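Local coordinates for possible metal-dependent hydrolase (Veillonella parvula, PDB 3RPC), which is probably a metal-dependent hydrolase of the metallo-beta-lactamase superfamily, binding two zinc ions in its putative active site, at residues I19-F24 and F120-L125; S131-M137 and F199-I204; R237-R241 and V255-G259. The contacts are given in a common frame with arbitrary orientation. Where two conformers were deposited one is given. Residue numbers count along the deposited sequence, not the author numbering.

Interaction 1 of 3, residues I19-F24 and F120-L125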
ATOM      1  N   ILE A  19     -20.587   9.657 -14.128  1.00 21.43           N
ATOM      2  CA  ILE A  19     -21.359   8.567 -13.558  1.00 20.76           C
ATOM      3  C   ILE A  19     -22.604   9.236 -13.024  1.00 23.87           C
ATOM      4  O   ILE A  19     -22.517  10.126 -12.178  1.00 24.84           O
ATOM      5  CB  ILE A  19     -20.618   7.876 -12.409  1.00 24.27           C
ATOM      6  CG1 ILE A  19     -19.302   7.277 -12.896  1.00 22.90           C
ATOM      7  CG2 ILE A  19     -21.484   6.784 -11.791  1.00 29.04           C
ATOM      8  CD1 ILE A  19     -18.460   6.694 -11.760  1.00 27.36           C
ATOM      9  N   LYS A  20     -23.759   8.831 -13.541  1.00 30.65           N
ATOM     10  CA  LYS A  20     -25.008   9.507 -13.210  1.00 30.67           C
ATOM     11  C   LYS A  20     -24.919  10.984 -13.599  1.00 29.42           C
ATOM     12  O   LYS A  20     -24.585  11.299 -14.742  1.00 35.70           O
ATOM     13  CB  LYS A  20     -25.349   9.304 -11.733  1.00 32.37           C
ATOM     14  CG  LYS A  20     -26.033   7.956 -11.458  1.00 40.30           C
ATOM     15  CD  LYS A  20     -25.683   7.388 -10.093  1.00 42.13           C
ATOM     16  CE  LYS A  20     -26.614   6.240  -9.697  1.00 37.10           C
ATOM     17  NZ  LYS A  20     -27.113   5.436 -10.852  1.00 33.07           N
ATOM     18  N   ASN A  21     -25.207  11.892 -12.674  1.00 34.27           N
ATOM     19  CA  ASN A  21     -25.126  13.322 -12.964  0.53 42.60           C
ATOM     20  C   ASN A  21     -23.833  13.958 -12.466  1.00 36.01           C
ATOM     21  O   ASN A  21     -23.725  15.180 -12.385  1.00 39.09           O
ATOM     22  CB  ASN A  21     -26.320  14.075 -12.369  0.53 48.42           C
ATOM     23  CG  ASN A  21     -27.647  13.597 -12.920  0.53 50.08           C
ATOM     24  OD1 ASN A  21     -28.592  13.360 -12.166  0.53 51.26           O
ATOM     25  ND2 ASN A  21     -27.727  13.453 -14.237  0.53 49.56           N
ATOM     26  N   THR A  22     -22.848  13.130 -12.131  1.00 29.77           N
ATOM     27  CA  THR A  22     -21.592  13.646 -11.609  1.00 21.51           C
ATOM     28  C   THR A  22     -20.462  13.426 -12.598  1.00 20.30           C
ATOM     29  O   THR A  22     -20.242  12.303 -13.051  1.00 23.83           O
ATOM     30  CB  THR A  22     -21.228  12.973 -10.273  1.00 22.63           C
ATOM     31  OG1 THR A  22     -22.184  13.361  -9.277  1.00 26.75           O
ATOM     32  CG2 THR A  22     -19.833  13.386  -9.823  1.00 23.87           C
ATOM     33  N   THR A  23     -19.750  14.498 -12.937  1.00 17.73           N
ATOM     34  CA  THR A  23     -18.586  14.367 -13.799  1.00 19.06           C
ATOM     35  C   THR A  23     -17.308  14.700 -13.033  1.00 19.41           C
ATOM     36  O   THR A  23     -17.154  15.805 -12.523  1.00 19.26           O
ATOM     37  CB  THR A  23     -18.705  15.261 -15.038  1.00 19.49           C
ATOM     38  OG1 THR A  23     -19.804  14.813 -15.844  1.00 21.23           O
ATOM     39  CG2 THR A  23     -17.431  15.212 -15.870  1.00 21.43           C
ATOM     40  N   PHE A  24     -16.396  13.733 -12.970  1.00 16.92           N
ATOM     41  CA  PHE A  24     -15.103  13.905 -12.341  1.00 16.68           C
ATOM     42  C   PHE A  24     -14.049  14.246 -13.379  1.00 17.99           C
ATOM     43  O   PHE A  24     -13.841  13.484 -14.330  1.00 17.88           O
ATOM     44  CB  PHE A  24     -14.667  12.601 -11.656  1.00 16.13           C
ATOM     45  CG  PHE A  24     -15.590  12.136 -10.565  1.00 16.33           C
ATOM     46  CD1 PHE A  24     -15.472  12.641  -9.274  1.00 18.42           C
ATOM     47  CD2 PHE A  24     -16.564  11.181 -10.819  1.00 18.25           C
ATOM     48  CE1 PHE A  24     -16.312  12.205  -8.257  1.00 18.06           C
ATOM     49  CE2 PHE A  24     -17.413  10.735  -9.803  1.00 18.31           C
ATOM     50  CZ  PHE A  24     -17.281  11.246  -8.522  1.00 19.42           C
ATOM     51  N   PHE A 120     -19.889  10.753  -2.535  1.00 19.48           N
ATOM     52  CA  PHE A 120     -20.120  12.016  -3.213  1.00 18.69           C
ATOM     53  C   PHE A 120     -21.273  11.837  -4.177  1.00 19.95           C
ATOM     54  O   PHE A 120     -21.157  11.097  -5.154  1.00 20.70           O
ATOM     55  CB  PHE A 120     -18.860  12.452  -3.976  1.00 19.77           C
ATOM     56  CG  PHE A 120     -18.975  13.808  -4.614  1.00 20.61           C
ATOM     57  CD1 PHE A 120     -19.023  14.953  -3.832  1.00 22.52           C
ATOM     58  CD2 PHE A 120     -19.036  13.946  -5.994  1.00 19.09           C
ATOM     59  CE1 PHE A 120     -19.135  16.206  -4.413  1.00 23.62           C
ATOM     60  CE2 PHE A 120     -19.138  15.200  -6.583  1.00 22.63           C
ATOM     61  CZ  PHE A 120     -19.194  16.333  -5.793  1.00 24.00           C
ATOM     62  N   ASN A 121     -22.395  12.492  -3.892  1.00 19.21           N
ATOM     63  CA  ASN A 121     -23.544  12.433  -4.785  1.00 20.19           C
ATOM     64  C   ASN A 121     -23.953  11.009  -5.160  1.00 21.01           C
ATOM     65  O   ASN A 121     -24.312  10.738  -6.310  1.00 24.66           O
ATOM     66  CB  ASN A 121     -23.286  13.262  -6.048  1.00 23.50           C
ATOM     67  CG  ASN A 121     -23.089  14.732  -5.750  1.00 32.24           C
ATOM     68  OD1 ASN A 121     -23.550  15.239  -4.728  1.00 35.92           O
ATOM     69  ND2 ASN A 121     -22.407  15.431  -6.652  1.00 41.02           N
ATOM     70  N   GLY A 122     -23.911  10.115  -4.180  1.00 21.18           N
ATOM     71  CA  GLY A 122     -24.342   8.741  -4.368  1.00 21.50           C
ATOM     72  C   GLY A 122     -23.253   7.837  -4.912  1.00 26.75           C
ATOM     73  O   GLY A 122     -23.466   6.641  -5.085  1.00 26.29           O
ATOM     74  N   ILE A 123     -22.086   8.410  -5.183  1.00 21.77           N
ATOM     75  CA  ILE A 123     -20.966   7.645  -5.718  1.00 19.30           C
ATOM     76  C   ILE A 123     -19.942   7.412  -4.628  1.00 20.24           C
ATOM     77  O   ILE A 123     -19.547   8.350  -3.929  1.00 22.04           O
ATOM     78  CB  ILE A 123     -20.288   8.394  -6.872  1.00 18.23           C
ATOM     79  CG1 ILE A 123     -21.303   8.661  -7.983  1.00 23.51           C
ATOM     80  CG2 ILE A 123     -19.077   7.602  -7.400  1.00 20.42           C
ATOM     81  CD1 ILE A 123     -20.966   9.848  -8.826  1.00 26.04           C
ATOM     82  N   THR A 124     -19.510   6.163  -4.477  1.00 20.18           N
ATOM     83  CA  THR A 124     -18.491   5.839  -3.490  1.00 17.45           C
ATOM     84  C   THR A 124     -17.122   5.811  -4.160  1.00 18.81           C
ATOM     85  O   THR A 124     -16.935   5.143  -5.178  1.00 20.39           O
ATOM     86  CB  THR A 124     -18.775   4.479  -2.813  1.00 19.78           C
ATOM     87  OG1 THR A 124     -20.057   4.537  -2.168  1.00 23.32           O
ATOM     88  CG2 THR A 124     -17.713   4.172  -1.779  1.00 23.14           C
ATOM     89  N   LEU A 125     -16.179   6.553  -3.595  1.00 16.93           N
ATOM     90  CA  LEU A 125     -14.811   6.589  -4.094  1.00 15.66           C
ATOM     91  C   LEU A 125     -13.932   5.880  -3.084  1.00 16.64           C
ATOM     92  O   LEU A 125     -13.874   6.279  -1.925  1.00 19.67           O
ATOM     93  CB  LEU A 125     -14.311   8.028  -4.267  1.00 17.88           C
ATOM     94  CG  LEU A 125     -14.947   8.913  -5.344  1.00 17.46           C
ATOM     95  CD1 LEU A 125     -16.274   9.485  -4.873  1.00 17.24           C
ATOM     96  CD2 LEU A 125     -14.018  10.062  -5.737  1.00 21.32           C
TER
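Two tight hairpin ends meet here, each belonging to a different beta sheet. Ile-19 to Thr-22 form a type II' turn, closed by Ile-19 N to Thr-22 O (2.9 Å) and Thr-22 N to Ile-19 O (3.0 Å). Phe-120 to Ile-123 form a type I' turn, in which Gly-122 has phi/psi of 86/-2, a conformation that favours glycine. The short strands 22-24 and 123-125 run in nearly the same direction, 24° apart, with their axes 10.9 Å from each other. That separation is too wide for backbone pairing, so side chains fill the gap. The principal bump is Ile-123, whose CD1 drops into a hollow walled by Ile-19, Thr-22 and Phe-24: it lies 3.7 Å from Ile-19 O, 3.5 Å from Thr-22 CB and 3.8 Å from Phe-24 CE2. In return, the Phe-24 ring lodges among three side chains of the facing segment, with Phe-24 CE1 at 3.9 Å from Phe-120 CD2 and 4.0 Å from Leu-125 CD2. Thr-22 CG2 meets the edge of the Phe-120 ring, 3.8 Å from CE2. At the solvent-exposed turn, Asn-121 ND2 gives Thr-22 OG1 a weak hydrogen bond of 3.4 Å. Thr-23 and Thr-124 point away from the interface, consistent with each strand offering one face to it. This is the layered beta core of the metallo-beta-lactamase fold, seen at the turn ends of the hairpins 14-19/22-26 and 117-120/123-128. Strand 67-69, beside 22-26, extends the packing through Ala-67 and Val-69, and strand 152-156, next to 123-128, brings Phe-155 against Phe-24, Ile-19 and Leu-125.

Interaction 2 of 3, residues S131-M137 and F199-I204. With ZN (zinc ion), chain E.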
ATOM      1  N   SER A 131       2.426   1.268  -6.257  1.00 14.92           N
ATOM      2  CA  SER A 131       3.846   1.591  -6.171  1.00 15.84           C
ATOM      3  C   SER A 131       4.284   2.161  -7.505  1.00 13.83           C
ATOM      4  O   SER A 131       4.209   1.478  -8.527  1.00 14.06           O
ATOM      5  CB  SER A 131       4.665   0.345  -5.851  1.00 17.32           C
ATOM      6  OG  SER A 131       4.233  -0.209  -4.623  1.00 22.02           O
ATOM      7  N   HIS A 132       4.730   3.413  -7.491  1.00 13.31           N
ATOM      8  CA  HIS A 132       5.084   4.149  -8.709  1.00 16.65           C
ATOM      9  C   HIS A 132       6.523   3.813  -9.116  1.00 16.60           C
ATOM     10  O   HIS A 132       7.347   4.712  -9.313  1.00 15.77           O
ATOM     11  CB  HIS A 132       4.927   5.655  -8.402  1.00 16.81           C
ATOM     12  CG  HIS A 132       4.755   6.548  -9.601  1.00 18.07           C
ATOM     13  ND1 HIS A 132       4.927   6.132 -10.905  1.00 18.22           N
ATOM     14  CD2 HIS A 132       4.426   7.859  -9.668  1.00 21.38           C
ATOM     15  CE1 HIS A 132       4.710   7.150 -11.722  1.00 18.31           C
ATOM     16  NE2 HIS A 132       4.408   8.212 -10.995  1.00 17.62           N
ATOM     17  N   GLY A 133       6.815   2.515  -9.235  1.00 15.64           N
ATOM     18  CA  GLY A 133       8.162   2.026  -9.485  1.00 15.03           C
ATOM     19  C   GLY A 133       8.365   0.643  -8.895  1.00 16.54           C
ATOM     20  O   GLY A 133       7.580   0.191  -8.064  1.00 17.31           O
ATOM     21  N   THR A 134       9.415  -0.045  -9.344  1.00 15.85           N
ATOM     22  CA  THR A 134       9.744  -1.358  -8.814  1.00 15.06           C
ATOM     23  C   THR A 134      10.459  -1.235  -7.475  1.00 15.35           C
ATOM     24  O   THR A 134      10.892  -0.152  -7.081  1.00 19.46           O
ATOM     25  CB  THR A 134      10.692  -2.093  -9.761  1.00 17.42           C
ATOM     26  OG1 THR A 134      11.894  -1.331  -9.881  1.00 20.07           O
ATOM     27  CG2 THR A 134      10.053  -2.256 -11.129  1.00 22.26           C
ATOM     28  N   VAL A 135      10.607  -2.365  -6.788  1.00 17.13           N
ATOM     29  CA  VAL A 135      11.311  -2.391  -5.510  1.00 19.39           C
ATOM     30  C   VAL A 135      12.724  -1.841  -5.641  1.00 19.23           C
ATOM     31  O   VAL A 135      13.162  -1.032  -4.817  1.00 22.78           O
ATOM     32  CB  VAL A 135      11.366  -3.807  -4.917  1.00 22.80           C
ATOM     33  CG1 VAL A 135      12.290  -3.850  -3.702  1.00 30.06           C
ATOM     34  CG2 VAL A 135       9.980  -4.272  -4.549  1.00 23.90           C
ATOM     35  N   GLU A 136      13.429  -2.270  -6.685  1.00 20.27           N
ATOM     36  CA  GLU A 136      14.775  -1.777  -6.962  1.00 25.21           C
ATOM     37  C   GLU A 136      14.823  -0.257  -7.107  1.00 26.48           C
ATOM     38  O   GLU A 136      15.756   0.397  -6.641  1.00 26.33           O
ATOM     39  CB  GLU A 136      15.348  -2.442  -8.219  1.00 31.74           C
ATOM     40  CG  GLU A 136      16.396  -1.588  -8.919  1.00 42.81           C
ATOM     41  CD  GLU A 136      17.314  -2.387  -9.823  1.00 53.84           C
ATOM     42  OE1 GLU A 136      16.984  -3.551 -10.138  1.00 55.66           O
ATOM     43  OE2 GLU A 136      18.375  -1.849 -10.211  1.00 56.77           O
HETATM   44  N   MSE A 137      13.815   0.319  -7.752  1.00 23.31           N
HETATM   45  CA  MSE A 137      13.785   1.767  -7.899  1.00 22.19           C
HETATM   46  C   MSE A 137      13.558   2.463  -6.568  1.00 22.03           C
HETATM   47  O   MSE A 137      14.129   3.524  -6.310  1.00 24.39           O
HETATM   48  CB  MSE A 137      12.702   2.193  -8.884  1.00 27.36           C
HETATM   49  CG  MSE A 137      12.920   1.677 -10.280  1.00 27.38           C
HETATM   50 SE   MSE A 137      11.453   2.310 -11.380  0.52 23.12          SE
HETATM   51  CE  MSE A 137      12.091   1.697 -13.113  1.00 28.05           C
ATOM     52  N   PHE A 199      17.651   2.465 -15.923  1.00 18.40           N
ATOM     53  CA  PHE A 199      16.787   1.445 -15.316  1.00 20.05           C
ATOM     54  C   PHE A 199      15.973   0.704 -16.377  1.00 21.35           C
ATOM     55  O   PHE A 199      15.437   1.322 -17.289  1.00 21.79           O
ATOM     56  CB  PHE A 199      15.839   2.061 -14.276  1.00 21.56           C
ATOM     57  CG  PHE A 199      16.538   2.625 -13.069  1.00 26.77           C
ATOM     58  CD1 PHE A 199      17.111   3.889 -13.107  1.00 26.09           C
ATOM     59  CD2 PHE A 199      16.624   1.885 -11.898  1.00 31.87           C
ATOM     60  CE1 PHE A 199      17.762   4.404 -11.992  1.00 31.12           C
ATOM     61  CE2 PHE A 199      17.268   2.393 -10.779  1.00 32.73           C
ATOM     62  CZ  PHE A 199      17.839   3.650 -10.825  1.00 31.08           C
ATOM     63  N   GLU A 200      15.864  -0.615 -16.237  1.00 17.73           N
ATOM     64  CA  GLU A 200      15.260  -1.482 -17.257  1.00 20.76           C
ATOM     65  C   GLU A 200      13.731  -1.504 -17.327  1.00 25.86           C
ATOM     66  O   GLU A 200      13.148  -1.694 -18.401  1.00 28.93           O
ATOM     67  CB  GLU A 200      15.729  -2.924 -17.039  1.00 26.70           C
ATOM     68  CG  GLU A 200      17.222  -3.125 -17.140  1.00 33.52           C
ATOM     69  CD  GLU A 200      17.589  -4.592 -17.282  1.00 35.79           C
ATOM     70  OE1 GLU A 200      16.665  -5.431 -17.249  1.00 31.36           O
ATOM     71  OE2 GLU A 200      18.794  -4.899 -17.431  1.00 42.65           O
ATOM     72  N   ASP A 201      13.085  -1.363 -16.181  1.00 19.89           N
ATOM     73  CA  ASP A 201      11.637  -1.533 -16.107  1.00 18.83           C
ATOM     74  C   ASP A 201      10.918  -0.185 -16.197  1.00 17.67           C
ATOM     75  O   ASP A 201      11.414   0.727 -16.843  1.00 17.97           O
ATOM     76  CB  ASP A 201      11.275  -2.294 -14.835  1.00 19.29           C
ATOM     77  CG  ASP A 201      11.822  -3.709 -14.844  1.00 23.83           C
ATOM     78  OD1 ASP A 201      11.641  -4.389 -15.875  1.00 24.83           O
ATOM     79  OD2 ASP A 201      12.446  -4.128 -13.839  1.00 26.63           O
ATOM     80  N   SER A 202       9.758  -0.057 -15.569  1.00 16.31           N
ATOM     81  CA  SER A 202       8.991   1.186 -15.679  1.00 15.88           C
ATOM     82  C   SER A 202       8.452   1.637 -14.327  1.00 17.62           C
ATOM     83  O   SER A 202       8.311   0.843 -13.399  1.00 16.35           O
ATOM     84  CB  SER A 202       7.843   0.999 -16.675  1.00 17.36           C
ATOM     85  OG  SER A 202       6.999   2.142 -16.758  1.00 15.10           O
ATOM     86  N   ILE A 203       8.155   2.923 -14.220  1.00 14.55           N
ATOM     87  CA  ILE A 203       7.443   3.440 -13.057  1.00 14.50           C
ATOM     88  C   ILE A 203       5.927   3.301 -13.160  1.00 16.23           C
ATOM     89  O   ILE A 203       5.219   3.583 -12.195  1.00 15.88           O
ATOM     90  CB  ILE A 203       7.789   4.912 -12.792  1.00 15.52           C
ATOM     91  CG1 ILE A 203       7.440   5.767 -14.020  1.00 17.45           C
ATOM     92  CG2 ILE A 203       9.267   5.041 -12.414  1.00 19.50           C
ATOM     93  CD1 ILE A 203       7.606   7.277 -13.801  1.00 22.63           C
ATOM     94  N   ILE A 204       5.419   2.916 -14.330  1.00 14.97           N
ATOM     95  CA  ILE A 204       3.994   2.641 -14.481  1.00 14.30           C
ATOM     96  C   ILE A 204       3.836   1.338 -15.256  1.00 15.58           C
ATOM     97  O   ILE A 204       4.763   0.531 -15.307  1.00 17.59           O
ATOM     98  CB  ILE A 204       3.204   3.806 -15.150  1.00 14.80           C
ATOM     99  CG1 ILE A 204       3.770   4.165 -16.528  1.00 15.53           C
ATOM    100  CG2 ILE A 204       3.232   5.050 -14.252  1.00 15.70           C
ATOM    101  CD1 ILE A 204       2.928   5.212 -17.304  1.00 15.23           C
TER
HETATM  102 ZN    ZN E 301       3.356   9.990 -11.559  0.66 17.63          ZN
HETATM  103  O   HOH W   1      13.431  -2.770 -11.660  1.00 31.72           O
HETATM  104  O   HOH W   2       3.621  10.975 -13.283  1.00 22.04           O
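The dinuclear zinc site of this metallo-beta-lactamase-like protein is held partly through this contact, because the segment 131-137 supplies one of the metal ligands. His-132 NE2 binds zinc at 2.1 Å, and water 2 sits 2.0 Å from the same ion; His-72, His-74 and Asp-168 complete the shell. On the other side of the imidazole, His-132 ND1 donates to Ile-203 O (2.9 Å, angle 160°), with the oxygen near the ring plane. The bond places the proton on ND1, directing NE2 to the metal, and orients the ring. The hydrocarbon setting is close too: His-132 CE1 lies 3.6 Å from both Ile-203 CD1 and Ile-204 CG2. The backbones come near at Gly-133 and Ile-203, whose CA atoms are 3.9 Å apart; the backbone angles of Gly-133 (151/163) call for glycine, since a CB would be jammed against the carbonyl O of His-132, and it would also be crowded by the selenium of Met-137. That selenomethionine plugs the space beyond, with Met-137 SE 3.6 Å from Ile-203 CG2 and Met-137 CE 3.9 Å from Phe-199 CB. Thr-134 is the N-cap of the following helix, its OG1 accepting a weak 3.3 Å bond from Met-137 N. Water 1 links Thr-134 OG1 (2.8 Å) to Asp-201 OD2 (2.7 Å), donating to the carboxylate. Ser-202 OG accepts from Ile-204 N (3.0 Å) in an ST turn and is also bonded to Ala-194 O. The short helix 135-138 thus rests on the loop joining strand 186-190 to helix 207-216, while Ser-131 and Val-135 pack on Ser-173 of the second subunit.

Interaction 3 of 3, residues R237-R241 and V255-G259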
ATOM      1  N   ARG A 237       0.512   4.644 -28.227  1.00 14.72           N
ATOM      2  CA  ARG A 237      -0.739   4.035 -28.665  1.00 14.21           C
ATOM      3  C   ARG A 237      -0.486   3.022 -29.788  1.00 16.41           C
ATOM      4  O   ARG A 237      -1.087   1.942 -29.807  1.00 14.94           O
ATOM      5  CB  ARG A 237      -1.714   5.095 -29.168  1.00 16.42           C
ATOM      6  CG  ARG A 237      -2.384   5.932 -28.097  1.00 16.55           C
ATOM      7  CD  ARG A 237      -3.435   6.775 -28.798  1.00 17.57           C
ATOM      8  NE  ARG A 237      -4.278   7.531 -27.887  1.00 19.64           N
ATOM      9  CZ  ARG A 237      -4.011   8.754 -27.451  1.00 14.47           C
ATOM     10  NH1 ARG A 237      -4.868   9.330 -26.624  1.00 16.47           N
ATOM     11  NH2 ARG A 237      -2.901   9.383 -27.828  1.00 17.06           N
ATOM     12  N   LYS A 238       0.384   3.380 -30.729  1.00 15.08           N
ATOM     13  CA  LYS A 238       0.706   2.489 -31.845  1.00 17.09           C
ATOM     14  C   LYS A 238       1.228   1.162 -31.296  1.00 15.30           C
ATOM     15  O   LYS A 238       0.835   0.084 -31.763  1.00 16.42           O
ATOM     16  CB  LYS A 238       1.754   3.128 -32.762  1.00 21.66           C
ATOM     17  CG  LYS A 238       1.227   4.219 -33.674  1.00 35.17           C
ATOM     18  CD  LYS A 238       2.379   4.878 -34.424  1.00 41.16           C
ATOM     19  CE  LYS A 238       1.909   6.040 -35.285  1.00 51.24           C
ATOM     20  NZ  LYS A 238       3.064   6.796 -35.854  1.00 56.13           N
ATOM     21  N   ASP A 239       2.100   1.241 -30.290  1.00 14.53           N
ATOM     22  CA  ASP A 239       2.671   0.042 -29.669  1.00 13.94           C
ATOM     23  C   ASP A 239       1.575  -0.817 -29.038  1.00 14.30           C
ATOM     24  O   ASP A 239       1.545  -2.039 -29.203  1.00 15.32           O
ATOM     25  CB  ASP A 239       3.696   0.413 -28.596  1.00 15.81           C
ATOM     26  CG  ASP A 239       4.887   1.179 -29.147  1.00 19.48           C
ATOM     27  OD1 ASP A 239       5.098   1.168 -30.377  1.00 19.53           O
ATOM     28  OD2 ASP A 239       5.626   1.781 -28.334  1.00 18.22           O
ATOM     29  N   VAL A 240       0.663  -0.181 -28.314  1.00 13.41           N
ATOM     30  CA  VAL A 240      -0.384  -0.939 -27.650  1.00 13.26           C
ATOM     31  C   VAL A 240      -1.321  -1.556 -28.681  1.00 15.46           C
ATOM     32  O   VAL A 240      -1.747  -2.704 -28.533  1.00 14.33           O
ATOM     33  CB  VAL A 240      -1.163  -0.069 -26.646  1.00 13.42           C
ATOM     34  CG1 VAL A 240      -2.429  -0.790 -26.187  1.00 15.07           C
ATOM     35  CG2 VAL A 240      -0.279   0.271 -25.458  1.00 15.85           C
ATOM     36  N   ARG A 241      -1.632  -0.804 -29.732  1.00 15.36           N
ATOM     37  CA  ARG A 241      -2.516  -1.325 -30.774  1.00 14.47           C
ATOM     38  C   ARG A 241      -1.948  -2.575 -31.455  1.00 12.97           C
ATOM     39  O   ARG A 241      -2.686  -3.541 -31.704  1.00 14.82           O
ATOM     40  CB  ARG A 241      -2.874  -0.225 -31.780  1.00 12.34           C
ATOM     41  CG  ARG A 241      -3.827   0.773 -31.149  1.00 14.35           C
ATOM     42  CD  ARG A 241      -3.993   2.017 -31.970  1.00 17.56           C
ATOM     43  NE  ARG A 241      -5.000   2.872 -31.351  1.00 17.88           N
ATOM     44  CZ  ARG A 241      -5.042   4.191 -31.489  1.00 19.12           C
ATOM     45  NH1 ARG A 241      -4.127   4.812 -32.223  1.00 19.09           N
ATOM     46  NH2 ARG A 241      -5.998   4.886 -30.884  1.00 20.76           N
ATOM     47  N   VAL A 255      -8.242   1.873 -26.786  1.00 16.13           N
ATOM     48  CA  VAL A 255      -7.150   2.839 -26.776  1.00 14.99           C
ATOM     49  C   VAL A 255      -7.711   4.152 -27.313  1.00 18.56           C
ATOM     50  O   VAL A 255      -7.584   4.453 -28.502  1.00 18.55           O
ATOM     51  CB  VAL A 255      -5.971   2.372 -27.651  1.00 15.88           C
ATOM     52  CG1 VAL A 255      -4.793   3.322 -27.513  1.00 16.82           C
ATOM     53  CG2 VAL A 255      -5.563   0.945 -27.277  1.00 18.03           C
ATOM     54  N   PRO A 256      -8.365   4.931 -26.443  1.00 16.70           N
ATOM     55  CA  PRO A 256      -9.060   6.114 -26.969  1.00 16.92           C
ATOM     56  C   PRO A 256      -8.111   7.207 -27.433  1.00 17.67           C
ATOM     57  O   PRO A 256      -7.041   7.397 -26.861  1.00 16.63           O
ATOM     58  CB  PRO A 256      -9.868   6.608 -25.765  1.00 15.48           C
ATOM     59  CG  PRO A 256      -9.061   6.121 -24.569  1.00 15.45           C
ATOM     60  CD  PRO A 256      -8.583   4.753 -24.998  1.00 16.82           C
ATOM     61  N   GLU A 257      -8.519   7.926 -28.475  1.00 16.81           N
ATOM     62  CA  GLU A 257      -7.811   9.125 -28.874  1.00 17.95           C
ATOM     63  C   GLU A 257      -8.089  10.238 -27.870  1.00 16.17           C
ATOM     64  O   GLU A 257      -9.066  10.194 -27.120  1.00 16.88           O
ATOM     65  CB  GLU A 257      -8.279   9.578 -30.256  1.00 17.34           C
ATOM     66  CG  GLU A 257      -8.043   8.560 -31.359  1.00 20.73           C
ATOM     67  CD  GLU A 257      -6.578   8.301 -31.631  1.00 24.91           C
ATOM     68  OE1 GLU A 257      -5.734   9.163 -31.332  1.00 28.17           O
ATOM     69  OE2 GLU A 257      -6.258   7.212 -32.150  1.00 28.60           O
ATOM     70  N   ASP A 258      -7.230  11.246 -27.872  1.00 17.41           N
ATOM     71  CA  ASP A 258      -7.489  12.436 -27.078  1.00 17.87           C
ATOM     72  C   ASP A 258      -8.809  13.030 -27.544  1.00 18.47           C
ATOM     73  O   ASP A 258      -8.975  13.295 -28.738  1.00 18.71           O
ATOM     74  CB  ASP A 258      -6.368  13.453 -27.274  1.00 16.04           C
ATOM     75  CG  ASP A 258      -5.060  13.038 -26.604  1.00 16.92           C
ATOM     76  OD1 ASP A 258      -5.010  11.970 -25.949  1.00 18.44           O
ATOM     77  OD2 ASP A 258      -4.077  13.804 -26.719  1.00 19.14           O
ATOM     78  N   GLY A 259      -9.736  13.246 -26.611  1.00 16.64           N
ATOM     79  CA  GLY A 259     -11.036  13.826 -26.924  1.00 18.46           C
ATOM     80  C   GLY A 259     -12.124  12.792 -27.175  1.00 20.75           C
ATOM     81  O   GLY A 259     -13.301  13.141 -27.269  1.00 21.83           O
TER
HETATM   82  O   HOH W   3      -1.868  12.222 -26.984  1.00 19.44           O
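Val-255 begins the loop segment by packing into the helix: Val-255 CG1 lies 3.6 Å from Arg-237 CG, and Val-255 CG2 lies 3.7 Å from Val-240 CG1. Its carbonyl takes part as well, with Val-255 O accepting from Arg-241 NH2 at 2.9 Å. Pro-256 points its ring away, towards strand 221-225, and contributes its carbonyl: Pro-256 O receives Arg-237 NE (3.0 Å) and Arg-237 NH1 (2.9 Å), a bifurcated acceptor in the guanidinium plane. Glu-257 reaches back to Arg-241, forming a salt bridge from OE2 to NH2 (2.7 Å), with a weak second bond to Arg-241 NH1 (3.2 Å). At Asp-258, OD1 makes a salt bridge of 2.7 Å to Arg-237 NH1, while water 3 joins OD2 (2.7 Å) to Arg-237 NH2 (3.1 Å). Arg-237 NH2 has a further salt-bridge partner in Asp-228. One turn apart on the helix, as the 2.8 Å bond from Arg-241 N to Arg-237 O confirms, the two arginines take alternate residues of the loop through their polar groups. The helix 237-246 connects the parallel neighbouring strands 221-225 and 253-254, the arrangement of a beta-alpha-beta crossover, and the loop then leads on to strand 261-263 of the other sheet.

Along the chain the three contacts follow in series, and none touches another. Interaction 2 alone holds a zinc ligand, His-132, whose side chain is also about 5 Å from the second zinc. Interaction 1 lies on the opposite side of the chain's centre, its centre 32 Å from that of interaction 2, yet the two are connected in sequence: strand 123-128, beginning at the hairpin turn of interaction 1, is followed, after two residues, by the segment 131-137 that carries His-132. Interaction 3 has its centre 23 Å from that of interaction 2 and 26 Å from that of interaction 1, with nearest atoms about 10 and 12 Å away; its Asp-258 side chain remains about 14 Å from a zinc.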